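Long-range contact in 3-Hydroxyacyl-CoA dehydrogenase (Ralstonia eutropha H16, PDB 4PZC), which probably catalyses the NAD-dependent interconversion of (S)-3-hydroxyacyl-CoA, such as 3-hydroxybutyryl-CoA, and the 3-ketoacyl-CoA: residues Ser76-Glu88 against Val98-Glu110. Numbering follows the deposited sequence.
Sequences SYDDLKATDIVIE and VKILKQIDGIVGE
V86 and E88 of strand 85-88 face I104, I100 and L101 of helix 94-107, the first two elements of a beta-alpha-beta unit in the Rossmann-type NAD-binding domain; strand 113-117 completes the unit. Strand 85-88 and helix segment 98-107 run nearly antiparallel, their axes 9.9 Å apart at closest approach, as expected where a crossover helix returns along the sheet. V86 and I104 meet tip to tip: I104 CG2 lies 4.0 Å from V86 CB and equally near V86 CG1, while V86 CG2 also reaches V108 CG1. I104 further touches V9 and I114 on the two strands flanking 85-88, so one side chain spans three strands.

E88 can be followed outward. E88 CB packs 3.7 Å from L101 CD2, with I104 CD1 slightly farther off. E88 CG, anti to the backbone N (chi1 177°), meets I100 CG2 at 3.8 Å. The chain then bends at chi2 (-79°), and the carboxylate finds its partners outside the pair: OE1 takes a salt bridge from K97, predicted to bind NAD, and a hydrogen bond with S116 OG, while OE2 accepts from the backbone N of A90 and T91. This buried acid is thus gripped through both oxygens, close to the glycine-rich loop at G10.

Before the strand, the turn carrying 3-10 segment 79-81 lies against the helix end. I107 is wedged there, its CG2 touching K81 CG and the carbonyl O of Y77, while L80 CB approaches V108 CG1. No hydrogen bond joins the two segments. At the partly exposed margin, the Q103 chain extends until its amide nitrogen sits over one face of the Y77 ring; the ring and amide planes are 76° apart, with Q103 NE2 3.2 Å from Y77 CG.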
loop_
_atom_site.group_PDB
_atom_site.type_symbol
_atom_site.label_atom_id
_atom_site.label_comp_id
_atom_site.label_asym_id
_atom_site.label_seq_id
_atom_site.Cartn_x
_atom_site.Cartn_y
_atom_site.Cartn_z
ATOM N N SER A 76 5.234 36.832 -20.933
ATOM C CA SER A 76 6.485 37.522 -20.676
ATOM C C SER A 76 7.019 36.929 -19.406
ATOM O O SER A 76 6.336 36.893 -18.387
ATOM C CB SER A 76 6.266 39.021 -20.484
ATOM O OG SER A 76 5.130 39.457 -21.211
ATOM N N TYR A 77 8.255 36.486 -19.462
ATOM C CA TYR A 77 8.850 35.790 -18.344
ATOM C C TYR A 77 9.534 36.825 -17.456
ATOM O O TYR A 77 10.016 36.499 -16.368
ATOM C CB TYR A 77 9.807 34.711 -18.847
ATOM C CG TYR A 77 9.304 34.068 -20.119
ATOM C CD1 TYR A 77 9.538 34.673 -21.371
ATOM C CD2 TYR A 77 8.577 32.878 -20.087
ATOM C CE1 TYR A 77 9.075 34.108 -22.547
ATOM C CE2 TYR A 77 8.105 32.301 -21.261
ATOM C CZ TYR A 77 8.359 32.921 -22.489
ATOM O OH TYR A 77 7.903 32.368 -23.665
ATOM N N ASP A 78 9.558 38.076 -17.927
ATOM C CA ASP A 78 9.909 39.226 -17.090
ATOM C C ASP A 78 8.852 39.488 -16.007
ATOM O O ASP A 78 9.162 40.105 -14.987
ATOM C CB ASP A 78 10.144 40.482 -17.946
ATOM C CG ASP A 78 11.533 40.505 -18.586
ATOM O OD1 ASP A 78 12.485 40.940 -17.893
ATOM O OD2 ASP A 78 11.671 40.102 -19.771
ATOM N N ASP A 79 7.626 38.991 -16.194
ATOM C CA ASP A 79 6.559 39.184 -15.192
ATOM C C ASP A 79 6.904 38.503 -13.861
ATOM O O ASP A 79 6.371 38.836 -12.805
ATOM C CB ASP A 79 5.202 38.716 -15.750
ATOM C CG ASP A 79 4.689 39.621 -16.893
ATOM O OD1 ASP A 79 5.435 40.520 -17.323
ATOM O OD2 ASP A 79 3.552 39.446 -17.378
ATOM N N LEU A 80 7.858 37.585 -13.933
ATOM C CA LEU A 80 8.376 36.890 -12.763
ATOM C C LEU A 80 9.275 37.760 -11.872
ATOM O O LEU A 80 9.712 37.302 -10.814
ATOM C CB LEU A 80 9.122 35.623 -13.213
ATOM C CG LEU A 80 8.272 34.684 -14.088
ATOM C CD1 LEU A 80 9.038 33.438 -14.515
ATOM C CD2 LEU A 80 6.983 34.308 -13.372
ATOM N N LYS A 81 9.562 38.993 -12.292
ATOM C CA LYS A 81 10.160 39.977 -11.389
ATOM C C LYS A 81 9.129 40.410 -10.326
ATOM O O LYS A 81 9.489 40.690 -9.183
ATOM C CB LYS A 81 10.679 41.210 -12.141
ATOM C CG LYS A 81 11.927 41.001 -13.000
ATOM C CD LYS A 81 12.529 42.337 -13.468
ATOM C CE LYS A 81 13.471 42.195 -14.657
ATOM N NZ LYS A 81 14.873 41.964 -14.218
ATOM N N ALA A 82 7.846 40.443 -10.686
ATOM C CA ALA A 82 6.790 40.826 -9.726
ATOM C C ALA A 82 6.505 39.759 -8.651
ATOM O O ALA A 82 5.533 39.887 -7.908
ATOM C CB ALA A 82 5.501 41.152 -10.472
ATOM N N THR A 83 7.348 38.729 -8.551
ATOM C CA THR A 83 7.001 37.516 -7.829
ATOM C C THR A 83 7.953 37.258 -6.682
ATOM O O THR A 83 9.135 37.577 -6.775
ATOM C CB THR A 83 7.045 36.307 -8.776
ATOM O OG1 THR A 83 8.344 36.201 -9.362
ATOM C CG2 THR A 83 6.020 36.468 -9.886
ATOM N N ASP A 84 7.423 36.666 -5.610
ATOM C CA ASP A 84 8.208 36.297 -4.416
ATOM C C ASP A 84 8.994 34.999 -4.646
ATOM O O ASP A 84 10.076 34.822 -4.104
ATOM C CB ASP A 84 7.296 36.135 -3.183
ATOM C CG ASP A 84 6.381 37.350 -2.951
ATOM O OD1 ASP A 84 6.805 38.502 -3.187
ATOM O OD2 ASP A 84 5.221 37.151 -2.532
ATOM N N ILE A 85 8.443 34.109 -5.467
ATOM C CA ILE A 85 8.998 32.773 -5.695
ATOM C C ILE A 85 8.421 32.175 -6.990
ATOM O O ILE A 85 7.270 32.464 -7.361
ATOM C CB ILE A 85 8.658 31.841 -4.514
ATOM C CG1 ILE A 85 8.876 30.370 -4.883
ATOM C CG2 ILE A 85 7.202 32.021 -4.099
ATOM C CD1 ILE A 85 8.837 29.423 -3.705
ATOM N N VAL A 86 9.209 31.329 -7.656
ATOM C CA VAL A 86 8.813 30.734 -8.930
ATOM C C VAL A 86 8.860 29.195 -8.927
ATOM O O VAL A 86 9.871 28.584 -8.561
ATOM C CB VAL A 86 9.705 31.259 -10.067
ATOM C CG1 VAL A 86 9.036 31.034 -11.421
ATOM C CG2 VAL A 86 10.003 32.742 -9.863
ATOM N N ILE A 87 7.759 28.587 -9.368
ATOM C CA ILE A 87 7.606 27.147 -9.400
ATOM C C ILE A 87 7.602 26.735 -10.847
ATOM O O ILE A 87 6.618 26.978 -11.561
ATOM C CB ILE A 87 6.260 26.694 -8.795
ATOM C CG1 ILE A 87 6.195 26.999 -7.296
ATOM C CG2 ILE A 87 6.038 25.200 -9.037
ATOM C CD1 ILE A 87 4.795 26.903 -6.725
ATOM N N GLU A 88 8.696 26.120 -11.288
ATOM C CA GLU A 88 8.725 25.558 -12.618
ATOM C C GLU A 88 7.931 24.283 -12.530
ATOM O O GLU A 88 8.155 23.457 -11.649
ATOM C CB GLU A 88 10.143 25.304 -13.128
ATOM C CG GLU A 88 10.164 24.640 -14.510
ATOM C CD GLU A 88 9.908 23.159 -14.431
ATOM O OE1 GLU A 88 10.780 22.485 -13.859
ATOM O OE2 GLU A 88 8.839 22.679 -14.889
ATOM N N VAL A 98 16.384 22.409 -17.322
ATOM C CA VAL A 98 17.540 23.265 -16.983
ATOM C C VAL A 98 17.336 24.661 -17.570
ATOM O O VAL A 98 17.178 25.646 -16.831
ATOM C CB VAL A 98 18.894 22.653 -17.477
ATOM C CG1 VAL A 98 20.007 23.690 -17.548
ATOM C CG2 VAL A 98 19.334 21.500 -16.576
ATOM N N LYS A 99 17.319 24.726 -18.902
ATOM C CA LYS A 99 17.180 25.991 -19.619
ATOM C C LYS A 99 16.181 26.910 -18.920
ATOM O O LYS A 99 16.516 28.037 -18.554
ATOM C CB LYS A 99 16.742 25.730 -21.058
ATOM C CG LYS A 99 17.893 25.550 -22.034
ATOM C CD LYS A 99 17.564 24.515 -23.117
ATOM C CE LYS A 99 18.745 24.251 -24.055
ATOM N NZ LYS A 99 19.063 22.789 -24.137
ATOM N N ILE A 100 14.969 26.405 -18.708
ATOM C CA ILE A 100 13.936 27.166 -18.010
ATOM C C ILE A 100 14.423 27.773 -16.697
ATOM O O ILE A 100 14.213 28.962 -16.451
ATOM C CB ILE A 100 12.687 26.328 -17.705
ATOM C CG1 ILE A 100 12.033 25.821 -19.002
ATOM C CG2 ILE A 100 11.682 27.148 -16.900
ATOM C CD1 ILE A 100 11.147 24.607 -18.799
ATOM N N LEU A 101 15.074 26.973 -15.863
ATOM C CA LEU A 101 15.519 27.454 -14.553
ATOM C C LEU A 101 16.640 28.493 -14.673
ATOM O O LEU A 101 16.662 29.479 -13.944
ATOM C CB LEU A 101 15.936 26.287 -13.662
ATOM C CG LEU A 101 14.805 25.303 -13.310
ATOM C CD1 LEU A 101 15.385 24.041 -12.707
ATOM C CD2 LEU A 101 13.748 25.864 -12.369
ATOM N N LYS A 102 17.553 28.293 -15.610
ATOM C CA LYS A 102 18.530 29.322 -15.930
ATOM C C LYS A 102 17.800 30.609 -16.348
ATOM O O LYS A 102 18.056 31.685 -15.815
ATOM C CB LYS A 102 19.415 28.853 -17.073
ATOM C CG LYS A 102 20.348 27.716 -16.728
ATOM C CD LYS A 102 21.658 28.263 -16.209
ATOM C CE LYS A 102 22.701 27.170 -16.109
ATOM N NZ LYS A 102 22.982 26.531 -17.428
ATOM N N GLN A 103 16.884 30.481 -17.304
ATOM C CA GLN A 103 16.066 31.599 -17.757
ATOM C C GLN A 103 15.416 32.255 -16.546
ATOM O O GLN A 103 15.634 33.438 -16.291
ATOM C CB GLN A 103 15.006 31.115 -18.750
ATOM C CG GLN A 103 14.251 32.191 -19.521
ATOM C CD GLN A 103 12.961 31.639 -20.133
ATOM O OE1 GLN A 103 13.006 30.726 -20.957
ATOM N NE2 GLN A 103 11.806 32.168 -19.704
ATOM N N ILE A 104 14.654 31.486 -15.779
ATOM C CA ILE A 104 14.051 32.014 -14.562
ATOM C C ILE A 104 15.082 32.698 -13.656
ATOM O O ILE A 104 14.856 33.816 -13.187
ATOM C CB ILE A 104 13.375 30.911 -13.740
ATOM C CG1 ILE A 104 12.181 30.313 -14.495
ATOM C CG2 ILE A 104 12.915 31.457 -12.389
ATOM C CD1 ILE A 104 11.786 28.935 -13.989
ATOM N N ASP A 105 16.195 32.003 -13.394
ATOM C CA ASP A 105 17.289 32.526 -12.568
ATOM C C ASP A 105 17.781 33.862 -13.130
ATOM O O ASP A 105 18.077 34.789 -12.379
ATOM C CB ASP A 105 18.427 31.503 -12.522
ATOM C CG ASP A 105 19.510 31.854 -11.520
ATOM O OD1 ASP A 105 19.187 32.384 -10.445
ATOM O OD2 ASP A 105 20.696 31.545 -11.785
ATOM N N GLY A 106 17.845 33.943 -14.463
ATOM C CA GLY A 106 18.097 35.197 -15.207
ATOM C C GLY A 106 17.208 36.388 -14.855
ATOM O O GLY A 106 17.699 37.491 -14.692
ATOM N N ILE A 107 15.907 36.174 -14.716
ATOM C CA ILE A 107 14.985 37.273 -14.432
ATOM C C ILE A 107 15.007 37.684 -12.945
ATOM O O ILE A 107 15.397 38.795 -12.619
ATOM C CB ILE A 107 13.542 36.948 -14.913
ATOM C CG1 ILE A 107 13.424 37.041 -16.441
ATOM C CG2 ILE A 107 12.537 37.920 -14.321
ATOM C CD1 ILE A 107 14.320 36.102 -17.214
ATOM N N VAL A 108 14.594 36.789 -12.053
ATOM C CA VAL A 108 14.316 37.153 -10.652
ATOM C C VAL A 108 15.530 37.567 -9.817
ATOM O O VAL A 108 16.680 37.235 -10.151
ATOM C CB VAL A 108 13.583 36.007 -9.906
ATOM C CG1 VAL A 108 12.279 35.649 -10.618
ATOM C CG2 VAL A 108 14.483 34.781 -9.726
ATOM N N GLY A 109 15.241 38.275 -8.717
ATOM C CA GLY A 109 16.256 38.765 -7.771
ATOM C C GLY A 109 16.924 37.673 -6.932
ATOM O O GLY A 109 16.354 36.586 -6.711
ATOM N N GLU A 110 18.137 37.982 -6.460
ATOM C CA GLU A 110 18.975 37.051 -5.681
ATOM C C GLU A 110 18.283 36.372 -4.487
ATOM O O GLU A 110 18.618 35.229 -4.144
ATOM C CB GLU A 110 20.247 37.753 -5.174
ATOM C CG GLU A 110 21.499 37.463 -6.001
ATOM C CD GLU A 110 22.795 37.547 -5.190
ATOM O OE1 GLU A 110 23.010 38.556 -4.479
ATOM O OE2 GLU A 110 23.611 36.601 -5.273
#